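Local structure of inositol 2-dehydrogenase (4HKT) at residues V214-A219 with A224-S229; V147-R152 with D178-L183; R53-I58 with A77-R82. The protein oxidises myo-inositol to scyllo-inosose with NAD(+) as the hydride acceptor, the first step in breaking inositol down to acetyl-CoA. All blocks are in the same frame, centred on the assembly; numbering follows the deposited sequence.

Interaction 1: V214-A219 with A224-S229; sequences VILQTA and AIISNS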
loop_
_atom_site.group_PDB
_atom_site.type_symbol
_atom_site.label_atom_id
_atom_site.label_comp_id
_atom_site.label_asym_id
_atom_site.label_seq_id
_atom_site.Cartn_x
_atom_site.Cartn_y
_atom_site.Cartn_z
ATOM N N VAL B 214 -20.832 -13.431 11.773
ATOM C CA VAL B 214 -20.974 -13.735 13.207
ATOM C C VAL B 214 -20.497 -12.553 14.053
ATOM O O VAL B 214 -19.578 -11.897 13.677
ATOM C CB VAL B 214 -20.173 -14.965 13.608
ATOM C CG1 VAL B 214 -20.503 -15.354 15.041
ATOM C CG2 VAL B 214 -20.471 -16.150 12.712
ATOM N N ILE B 215 -21.181 -12.266 15.146
ATOM C CA ILE B 215 -20.702 -11.359 16.169
ATOM C C ILE B 215 -20.585 -12.123 17.490
ATOM O O ILE B 215 -21.563 -12.736 17.953
ATOM C CB ILE B 215 -21.640 -10.165 16.429
ATOM C CG1 ILE B 215 -21.968 -9.401 15.169
ATOM C CG2 ILE B 215 -20.994 -9.232 17.461
ATOM C CD1 ILE B 215 -23.207 -8.506 15.336
ATOM N N LEU B 216 -19.386 -12.067 18.069
ATOM C CA LEU B 216 -19.077 -12.579 19.376
ATOM C C LEU B 216 -18.906 -11.416 20.351
ATOM O O LEU B 216 -18.372 -10.378 19.964
ATOM C CB LEU B 216 -17.740 -13.335 19.338
ATOM C CG LEU B 216 -17.531 -14.379 18.256
ATOM C CD1 LEU B 216 -16.169 -15.048 18.447
ATOM C CD2 LEU B 216 -18.643 -15.365 18.368
ATOM N N GLN B 217 -19.346 -11.600 21.596
ATOM C CA GLN B 217 -19.156 -10.559 22.598
ATOM C C GLN B 217 -18.736 -11.197 23.900
ATOM O O GLN B 217 -19.217 -12.282 24.268
ATOM C CB GLN B 217 -20.409 -9.689 22.740
ATOM C CG GLN B 217 -20.329 -8.605 23.814
ATOM C CD GLN B 217 -21.378 -7.549 23.660
ATOM O OE1 GLN B 217 -22.575 -7.850 23.568
ATOM N NE2 GLN B 217 -20.959 -6.305 23.624
ATOM N N THR B 218 -17.799 -10.533 24.570
ATOM C CA THR B 218 -17.269 -10.986 25.834
ATOM C C THR B 218 -18.061 -10.343 26.952
ATOM O O THR B 218 -18.854 -9.408 26.719
ATOM C CB THR B 218 -15.791 -10.569 26.015
ATOM O OG1 THR B 218 -15.724 -9.151 26.239
ATOM C CG2 THR B 218 -14.991 -10.958 24.813
ATOM N N ALA B 219 -17.811 -10.813 28.174
ATOM C CA ALA B 219 -18.467 -10.251 29.374
ATOM C C ALA B 219 -18.183 -8.769 29.542
ATOM O O ALA B 219 -19.046 -8.025 29.956
ATOM C CB ALA B 219 -18.085 -11.008 30.662
ATOM N N ALA B 224 -16.252 -9.144 18.499
ATOM C CA ALA B 224 -15.543 -9.684 17.351
ATOM C C ALA B 224 -16.560 -9.979 16.283
ATOM O O ALA B 224 -17.521 -10.637 16.528
ATOM C CB ALA B 224 -14.787 -10.958 17.707
ATOM N N ILE B 225 -16.338 -9.422 15.110
ATOM C CA ILE B 225 -17.139 -9.686 13.977
ATOM C C ILE B 225 -16.351 -10.604 13.062
ATOM O O ILE B 225 -15.163 -10.370 12.785
ATOM C CB ILE B 225 -17.387 -8.385 13.212
ATOM C CG1 ILE B 225 -18.087 -7.360 14.069
ATOM C CG2 ILE B 225 -18.254 -8.635 12.006
ATOM C CD1 ILE B 225 -18.242 -6.008 13.378
ATOM N N ILE B 226 -17.017 -11.619 12.548
ATOM C CA ILE B 226 -16.370 -12.569 11.668
ATOM C C ILE B 226 -17.218 -12.635 10.401
ATOM O O ILE B 226 -18.446 -12.776 10.457
ATOM C CB ILE B 226 -16.297 -13.975 12.256
ATOM C CG1 ILE B 226 -15.399 -14.038 13.461
ATOM C CG2 ILE B 226 -15.838 -14.972 11.183
ATOM C CD1 ILE B 226 -15.780 -15.203 14.350
ATOM N N SER B 227 -16.546 -12.553 9.268
ATOM C CA SER B 227 -17.165 -12.711 7.934
ATOM C C SER B 227 -16.510 -13.904 7.204
ATOM O O SER B 227 -15.289 -13.967 7.126
ATOM C CB SER B 227 -16.859 -11.440 7.154
ATOM O OG SER B 227 -17.411 -11.420 5.881
ATOM N N ASN B 228 -17.304 -14.826 6.668
ATOM C CA ASN B 228 -16.760 -15.983 5.932
ATOM C C ASN B 228 -17.508 -16.111 4.630
ATOM O O ASN B 228 -18.732 -16.017 4.626
ATOM C CB ASN B 228 -17.041 -17.292 6.640
ATOM C CG ASN B 228 -16.137 -17.618 7.806
ATOM O OD1 ASN B 228 -16.324 -18.690 8.401
ATOM N ND2 ASN B 228 -15.158 -16.797 8.124
ATOM N N SER B 229 -16.780 -16.428 3.556
ATOM C CA SER B 229 -17.350 -16.818 2.278
ATOM C C SER B 229 -16.579 -18.036 1.746
ATOM O O SER B 229 -15.346 -18.127 1.845
ATOM C CB SER B 229 -17.287 -15.698 1.239
ATOM O OG SER B 229 -17.759 -16.176 -0.053
#
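Ala-224 is the first residue of its segment to meet the partner strand, and it holds Leu-216 by both backbone groups. The amide of Leu-216 donates to Ala-224 O over 2.8 Å, while Ala-224 N returns a bond to Leu-216 O at 2.9 Å. Leu-216 CB and Ala-224 CB lie 4.1 Å apart, on the face covered by helix 168-184. Ile-225 comes next, opposite Ile-215 in a non-hydrogen-bonded pair, where the CA atoms close to 4.5 Å. Here each strand offers a CA-H to a carbonyl of the other: Ile-225 CA stands 3.3 Å from Val-214 O, and Ile-215 CA makes the matching contact with Ala-224 O. Both isoleucines turn to the other face of the sheet, where Ile-225 packs on Ile-225 of the second subunit. Strands 211-218 and 223-229 thus form a beta hairpin inside the mixed sheet of the C-terminal Gfo/Idh/MocA domain, one face turned to its own helix and the other to a neighbouring chain. At Ile-226 the pattern returns to paired amide bonds: its N and O each bond Val-214, O and N respectively. Its CG1 is anti to the carbonyl carbon (chi1 -67°) and the chain stays extended at chi2 (156°) out to Ile-226 CD1, which meets Leu-216 CD1 at 4.1 Å, the two side chains crossing at a slant beneath the helix. Further on, Asn-228 folds back on its own strand, its ND2 reaching Ser-227 O from above the carbonyl plane at 3.0 Å; Thr-173 and Asp-176 of helix 168-184 hold the same amide.

Interaction 2: V147-R152 with D178-L183; sequences VTITSR and DMARFL
Strand 147-152 and helix 178-183 run roughly antiparallel, their N-to-C directions 152° apart and their axes 9.6 Å apart at closest approach. The nearest CA atoms are those of Val-147 and Ala-180, at 7.3 Å. No hydrogen bond links the two segments, and the join is made by aliphatic side chains. Ile-149 makes most of the strand's contacts: with CG1 anti to its carbonyl carbon (chi1 -65°) and the chain extended beyond it, CD1 is carried against the first turn of the segment. Ile-149 CD1 meets the helix backbone at Ala-180 N, 3.7 Å away. The same Ile-149 CD1 also touches Ala-180 CB and, at 3.9 Å, Met-179 CG. Small as it is, Ala-180 therefore lets the isoleucine come right up to the helix. Met-179, present as selenomethionine, gives only the root of its side chain to the contact; bends at chi2 and chi3 turn SE elsewhere, and the residue also packs on Ile-240 of strand 237-244. One helical turn beyond Met-179, Leu-183 covers the start of the strand segment. A single branch from each residue does the touching, Leu-183 CD1 against Val-147 CG1 at 3.9 Å, with the two side chains crossing obliquely. On the strand, Val-147 and Ile-149 point to the helix, while Thr-148 between them points away from it, on the other face of the sheet. All five touching residues are buried, and helix 168-184 lying on the mixed sheet in this way is the alpha/beta core of the C-terminal domain of Gfo/Idh/MocA dehydrogenases.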
loop_
_atom_site.group_PDB
_atom_site.type_symbol
_atom_site.label_atom_id
_atom_site.label_comp_id
_atom_site.label_asym_id
_atom_site.label_seq_id
_atom_site.Cartn_x
_atom_site.Cartn_y
_atom_site.Cartn_z
ATOM N N VAL B 147 -12.783 -6.461 17.228
ATOM C CA VAL B 147 -11.979 -7.320 16.359
ATOM C C VAL B 147 -12.779 -7.550 15.098
ATOM O O VAL B 147 -14.001 -7.728 15.165
ATOM C CB VAL B 147 -11.733 -8.687 17.039
ATOM C CG1 VAL B 147 -11.108 -9.700 16.079
ATOM C CG2 VAL B 147 -10.878 -8.487 18.269
ATOM N N THR B 148 -12.119 -7.532 13.949
ATOM C CA THR B 148 -12.751 -7.875 12.688
ATOM C C THR B 148 -11.878 -8.918 11.962
ATOM O O THR B 148 -10.630 -8.765 11.823
ATOM C CB THR B 148 -12.976 -6.654 11.765
ATOM O OG1 THR B 148 -13.528 -5.569 12.512
ATOM C CG2 THR B 148 -13.967 -6.988 10.630
ATOM N N ILE B 149 -12.532 -9.987 11.564
ATOM C CA ILE B 149 -11.876 -11.174 10.981
ATOM C C ILE B 149 -12.627 -11.478 9.711
ATOM O O ILE B 149 -13.841 -11.658 9.741
ATOM C CB ILE B 149 -11.935 -12.387 11.920
ATOM C CG1 ILE B 149 -11.147 -12.149 13.184
ATOM C CG2 ILE B 149 -11.411 -13.680 11.259
ATOM C CD1 ILE B 149 -11.452 -13.156 14.264
ATOM N N THR B 150 -11.901 -11.537 8.598
ATOM C CA THR B 150 -12.448 -11.885 7.322
ATOM C C THR B 150 -11.695 -13.061 6.744
ATOM O O THR B 150 -10.458 -12.988 6.559
ATOM C CB THR B 150 -12.331 -10.729 6.357
ATOM O OG1 THR B 150 -13.002 -9.599 6.931
ATOM C CG2 THR B 150 -12.978 -11.090 5.000
ATOM N N SER B 151 -12.428 -14.123 6.439
ATOM C CA SER B 151 -11.837 -15.333 5.867
ATOM C C SER B 151 -12.673 -15.749 4.673
ATOM O O SER B 151 -13.888 -15.799 4.775
ATOM C CB SER B 151 -11.736 -16.463 6.897
ATOM O OG SER B 151 -10.835 -16.110 7.956
ATOM N N ARG B 152 -12.016 -15.987 3.529
ATOM C CA ARG B 152 -12.697 -16.380 2.308
ATOM C C ARG B 152 -11.843 -17.411 1.624
ATOM O O ARG B 152 -10.665 -17.150 1.345
ATOM C CB ARG B 152 -12.951 -15.186 1.360
ATOM C CG ARG B 152 -13.785 -14.078 2.013
ATOM C CD ARG B 152 -14.046 -12.876 1.140
ATOM N NE ARG B 152 -14.828 -11.923 1.910
ATOM C CZ ARG B 152 -14.773 -10.600 1.811
ATOM N NH1 ARG B 152 -14.014 -9.991 0.933
ATOM N NH2 ARG B 152 -15.503 -9.858 2.635
ATOM N N ASP B 178 -11.503 -19.634 16.965
ATOM C CA ASP B 178 -10.215 -19.697 17.654
ATOM C C ASP B 178 -9.402 -18.385 17.576
ATOM O O ASP B 178 -8.897 -17.905 18.594
ATOM C CB ASP B 178 -9.357 -20.856 17.177
ATOM C CG ASP B 178 -8.079 -20.931 17.954
ATOM O OD1 ASP B 178 -8.137 -21.257 19.147
ATOM O OD2 ASP B 178 -7.005 -20.605 17.399
HETATM N N MSE B 179 -9.280 -17.825 16.391
HETATM C CA MSE B 179 -8.612 -16.528 16.202
HETATM C C MSE B 179 -9.228 -15.437 17.052
HETATM O O MSE B 179 -8.530 -14.655 17.693
HETATM C CB MSE B 179 -8.608 -16.195 14.717
HETATM C CG MSE B 179 -7.912 -14.889 14.341
HETATM SE SE MSE B 179 -6.008 -14.886 14.867
HETATM C CE MSE B 179 -5.436 -16.335 13.679
ATOM N N ALA B 180 -10.551 -15.389 17.124
ATOM C CA ALA B 180 -11.209 -14.428 17.969
ATOM C C ALA B 180 -10.844 -14.570 19.419
ATOM O O ALA B 180 -10.536 -13.578 20.087
ATOM C CB ALA B 180 -12.738 -14.481 17.772
ATOM N N ARG B 181 -10.812 -15.800 19.925
ATOM C CA ARG B 181 -10.385 -16.025 21.306
ATOM C C ARG B 181 -8.908 -15.615 21.509
ATOM O O ARG B 181 -8.548 -15.019 22.547
ATOM C CB ARG B 181 -10.581 -17.505 21.701
ATOM C CG ARG B 181 -12.046 -17.898 21.909
ATOM C CD ARG B 181 -12.192 -19.363 22.290
ATOM N NE ARG B 181 -11.662 -19.588 23.604
ATOM C CZ ARG B 181 -10.504 -20.176 23.911
ATOM N NH1 ARG B 181 -9.676 -20.694 23.006
ATOM N NH2 ARG B 181 -10.173 -20.241 25.183
ATOM N N PHE B 182 -8.080 -15.920 20.521
ATOM C CA PHE B 182 -6.649 -15.565 20.531
ATOM C C PHE B 182 -6.427 -14.030 20.599
ATOM O O PHE B 182 -5.493 -13.568 21.266
ATOM C CB PHE B 182 -6.024 -16.145 19.282
ATOM C CG PHE B 182 -4.526 -16.015 19.170
ATOM C CD1 PHE B 182 -3.687 -16.605 20.083
ATOM C CD2 PHE B 182 -3.964 -15.381 18.059
ATOM C CE1 PHE B 182 -2.302 -16.501 19.953
ATOM C CE2 PHE B 182 -2.575 -15.291 17.910
ATOM C CZ PHE B 182 -1.758 -15.861 18.857
ATOM N N LEU B 183 -7.250 -13.273 19.888
ATOM C CA LEU B 183 -7.088 -11.830 19.750
ATOM C C LEU B 183 -7.790 -11.045 20.831
ATOM O O LEU B 183 -7.276 -9.986 21.270
ATOM C CB LEU B 183 -7.606 -11.347 18.399
ATOM C CG LEU B 183 -6.955 -11.913 17.161
ATOM C CD1 LEU B 183 -7.632 -11.428 15.902
ATOM C CD2 LEU B 183 -5.492 -11.551 17.137
#

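Interaction 3: R53-I58 with A77-R82; sequences RTIDAI and ADLIER. With EDO (1,2-ethanediol), chain U.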
loop_
_atom_site.group_PDB
_atom_site.type_symbol
_atom_site.label_atom_id
_atom_site.label_comp_id
_atom_site.label_asym_id
_atom_site.label_seq_id
_atom_site.Cartn_x
_atom_site.Cartn_y
_atom_site.Cartn_z
ATOM N N ARG B 53 3.835 -47.845 7.569
ATOM C CA ARG B 53 3.309 -48.778 8.579
ATOM C C ARG B 53 1.792 -48.679 8.697
ATOM O O ARG B 53 1.158 -47.816 8.081
ATOM C CB ARG B 53 3.939 -48.546 9.953
ATOM C CG ARG B 53 5.446 -48.686 9.995
ATOM C CD ARG B 53 5.991 -48.504 11.395
ATOM N NE ARG B 53 7.445 -48.308 11.381
ATOM C CZ ARG B 53 8.195 -48.025 12.448
ATOM N NH1 ARG B 53 7.653 -47.884 13.651
ATOM N NH2 ARG B 53 9.509 -47.875 12.312
ATOM N N THR B 54 1.212 -49.583 9.471
ATOM C CA THR B 54 -0.197 -49.491 9.802
ATOM C C THR B 54 -0.309 -48.588 11.029
ATOM O O THR B 54 0.701 -48.265 11.659
ATOM C CB THR B 54 -0.804 -50.863 10.132
ATOM O OG1 THR B 54 -0.209 -51.374 11.327
ATOM C CG2 THR B 54 -0.580 -51.851 8.973
ATOM N N ILE B 55 -1.538 -48.205 11.359
ATOM C CA ILE B 55 -1.816 -47.411 12.563
ATOM C C ILE B 55 -1.548 -48.247 13.814
ATOM O O ILE B 55 -0.874 -47.787 14.745
ATOM C CB ILE B 55 -3.251 -46.849 12.547
ATOM C CG1 ILE B 55 -3.357 -45.809 11.413
ATOM C CG2 ILE B 55 -3.609 -46.256 13.915
ATOM C CD1 ILE B 55 -4.758 -45.372 11.049
ATOM N N ASP B 56 -2.031 -49.488 13.826
ATOM C CA ASP B 56 -1.723 -50.425 14.920
ATOM C C ASP B 56 -0.207 -50.504 15.196
ATOM O O ASP B 56 0.232 -50.576 16.340
ATOM C CB ASP B 56 -2.255 -51.847 14.607
ATOM C CG ASP B 56 -3.783 -51.988 14.798
ATOM O OD1 ASP B 56 -4.449 -51.045 15.296
ATOM O OD2 ASP B 56 -4.328 -53.063 14.449
ATOM N N ALA B 57 0.583 -50.505 14.142
ATOM C CA ALA B 57 2.026 -50.655 14.277
ATOM C C ALA B 57 2.608 -49.382 14.888
ATOM O O ALA B 57 3.395 -49.424 15.828
ATOM C CB ALA B 57 2.660 -50.940 12.922
ATOM N N ILE B 58 2.188 -48.244 14.360
ATOM C CA ILE B 58 2.621 -46.960 14.918
ATOM C C ILE B 58 2.206 -46.846 16.383
ATOM O O ILE B 58 3.015 -46.461 17.218
ATOM C CB ILE B 58 2.150 -45.776 14.042
ATOM C CG1 ILE B 58 2.881 -45.809 12.699
ATOM C CG2 ILE B 58 2.407 -44.442 14.734
ATOM C CD1 ILE B 58 2.181 -45.064 11.569
ATOM N N ALA B 77 -11.152 -38.451 17.460
ATOM C CA ALA B 77 -11.233 -38.574 18.915
ATOM C C ALA B 77 -10.708 -39.942 19.398
ATOM O O ALA B 77 -10.012 -40.051 20.428
ATOM C CB ALA B 77 -12.636 -38.307 19.419
ATOM N N ASP B 78 -11.035 -40.969 18.633
ATOM C CA ASP B 78 -10.617 -42.327 18.967
ATOM C C ASP B 78 -9.096 -42.440 18.855
ATOM O O ASP B 78 -8.450 -43.056 19.683
ATOM C CB ASP B 78 -11.280 -43.321 18.002
ATOM C CG ASP B 78 -12.738 -43.575 18.322
ATOM O OD1 ASP B 78 -13.212 -43.162 19.391
ATOM O OD2 ASP B 78 -13.433 -44.193 17.486
ATOM N N LEU B 79 -8.534 -41.845 17.824
ATOM C CA LEU B 79 -7.092 -41.908 17.639
ATOM C C LEU B 79 -6.350 -41.143 18.720
ATOM O O LEU B 79 -5.326 -41.630 19.234
ATOM C CB LEU B 79 -6.698 -41.436 16.258
ATOM C CG LEU B 79 -6.964 -42.459 15.166
ATOM C CD1 LEU B 79 -6.734 -41.810 13.822
ATOM C CD2 LEU B 79 -6.093 -43.714 15.315
ATOM N N ILE B 80 -6.882 -39.988 19.132
ATOM C CA ILE B 80 -6.299 -39.248 20.252
ATOM C C ILE B 80 -6.312 -40.125 21.506
ATOM O O ILE B 80 -5.298 -40.254 22.191
ATOM C CB ILE B 80 -7.036 -37.907 20.533
ATOM C CG1 ILE B 80 -6.854 -36.941 19.371
ATOM C CG2 ILE B 80 -6.519 -37.299 21.821
ATOM C CD1 ILE B 80 -7.877 -35.804 19.337
ATOM N N GLU B 81 -7.440 -40.741 21.826
ATOM C CA GLU B 81 -7.509 -41.581 23.034
ATOM C C GLU B 81 -6.518 -42.767 22.982
ATOM O O GLU B 81 -5.845 -43.071 23.976
ATOM C CB GLU B 81 -8.938 -42.103 23.245
ATOM C CG GLU B 81 -9.914 -41.035 23.667
ATOM C CD GLU B 81 -11.357 -41.510 23.754
ATOM O OE1 GLU B 81 -11.697 -42.535 23.116
ATOM O OE2 GLU B 81 -12.167 -40.818 24.420
ATOM N N ARG B 82 -6.427 -43.420 21.834
ATOM C CA ARG B 82 -5.516 -44.543 21.653
ATOM C C ARG B 82 -4.034 -44.117 21.825
ATOM O O ARG B 82 -3.245 -44.785 22.527
ATOM C CB ARG B 82 -5.692 -45.147 20.274
ATOM C CG ARG B 82 -6.903 -46.050 20.083
ATOM C CD ARG B 82 -7.105 -46.349 18.607
ATOM N NE ARG B 82 -6.073 -47.251 18.141
ATOM C CZ ARG B 82 -5.969 -47.755 16.916
ATOM N NH1 ARG B 82 -6.831 -47.447 15.965
ATOM N NH2 ARG B 82 -4.958 -48.584 16.645
HETATM C C1 EDO U . -10.441 -46.233 20.775
HETATM O O1 EDO U . -9.678 -47.347 21.262
HETATM C C2 EDO U . -10.362 -45.054 21.729
HETATM O O2 EDO U . -11.021 -45.275 22.988
HETATM O O HOH W 1 -6.293 -49.276 13.660
#
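Two helices of the NAD-binding Rossmann domain, 55-60 and 76-85, meet here along a seam that is greasy inside and charged at its outer edge. Ile-55, in the first turn of its helix, points at the other segment, and its CG2 branch lies 3.8 Å from Leu-79 CD2, the two side chains crossing at about a right angle. Leu-79 is buried against Ile-69 of strand 66-69, so this pair ties the seam to the parallel sheet. Ile-55 CG2 also lies 3.8 Å from Arg-82 NH2, approaching the guanidinium obliquely. Arg-82 turns at chi3 (72°) after an extended start, which carries its head across to the carboxylate of Asp-56. Arg-82 NH2 and Asp-56 OD1 make a salt bridge at 2.9 Å; its hydrogen bond is weak, bent to 125° at the hydrogen, with the carboxylate and guanidinium planes 63° apart. The stronger partner of NH2 is Glu-59, farther along the same helix as Asp-56, with which it forms a salt bridge. A leucine in place of Arg-82 would probably leave Asp-56 and Glu-59 without their shared positive partner and the bridging water without its donor. Thr-54 caps the start of helix 55-60, its OG1 accepting from Ala-57 N. On helix 76-85 a 1,2-ethanediol, probably from the crystallisation liquor, donates from O2 to Glu-81 OE1 at 2.8 Å. A water joins the ion pair: it lies in the guanidinium plane of Arg-82, accepts from Arg-82 NH1 at 3.0 Å and donates to Asp-56 OD1 at the same distance.

Along the chain the contacts follow one another as interaction 3, interaction 2, interaction 1, each closing before the next opens. Interactions 1 and 2 share the mixed sheet of the C-terminal domain, their centres about 8 Å apart: strands 144-152 and 223-229 are parallel neighbours, joined where Ile-225 N approaches Val-147 O at 2.9 Å, and helix 168-184 lies over both, with Leu-216 CD1 packed on Ala-180 CB. Interaction 3 belongs to the Rossmann domain across the chain's centre, about 36 Å from interaction 1 and 32 Å from interaction 2, centre to centre, and touches neither. The nucleotide-binding domain and the domain whose sheet meets a second subunit are thus each built around their own sheet.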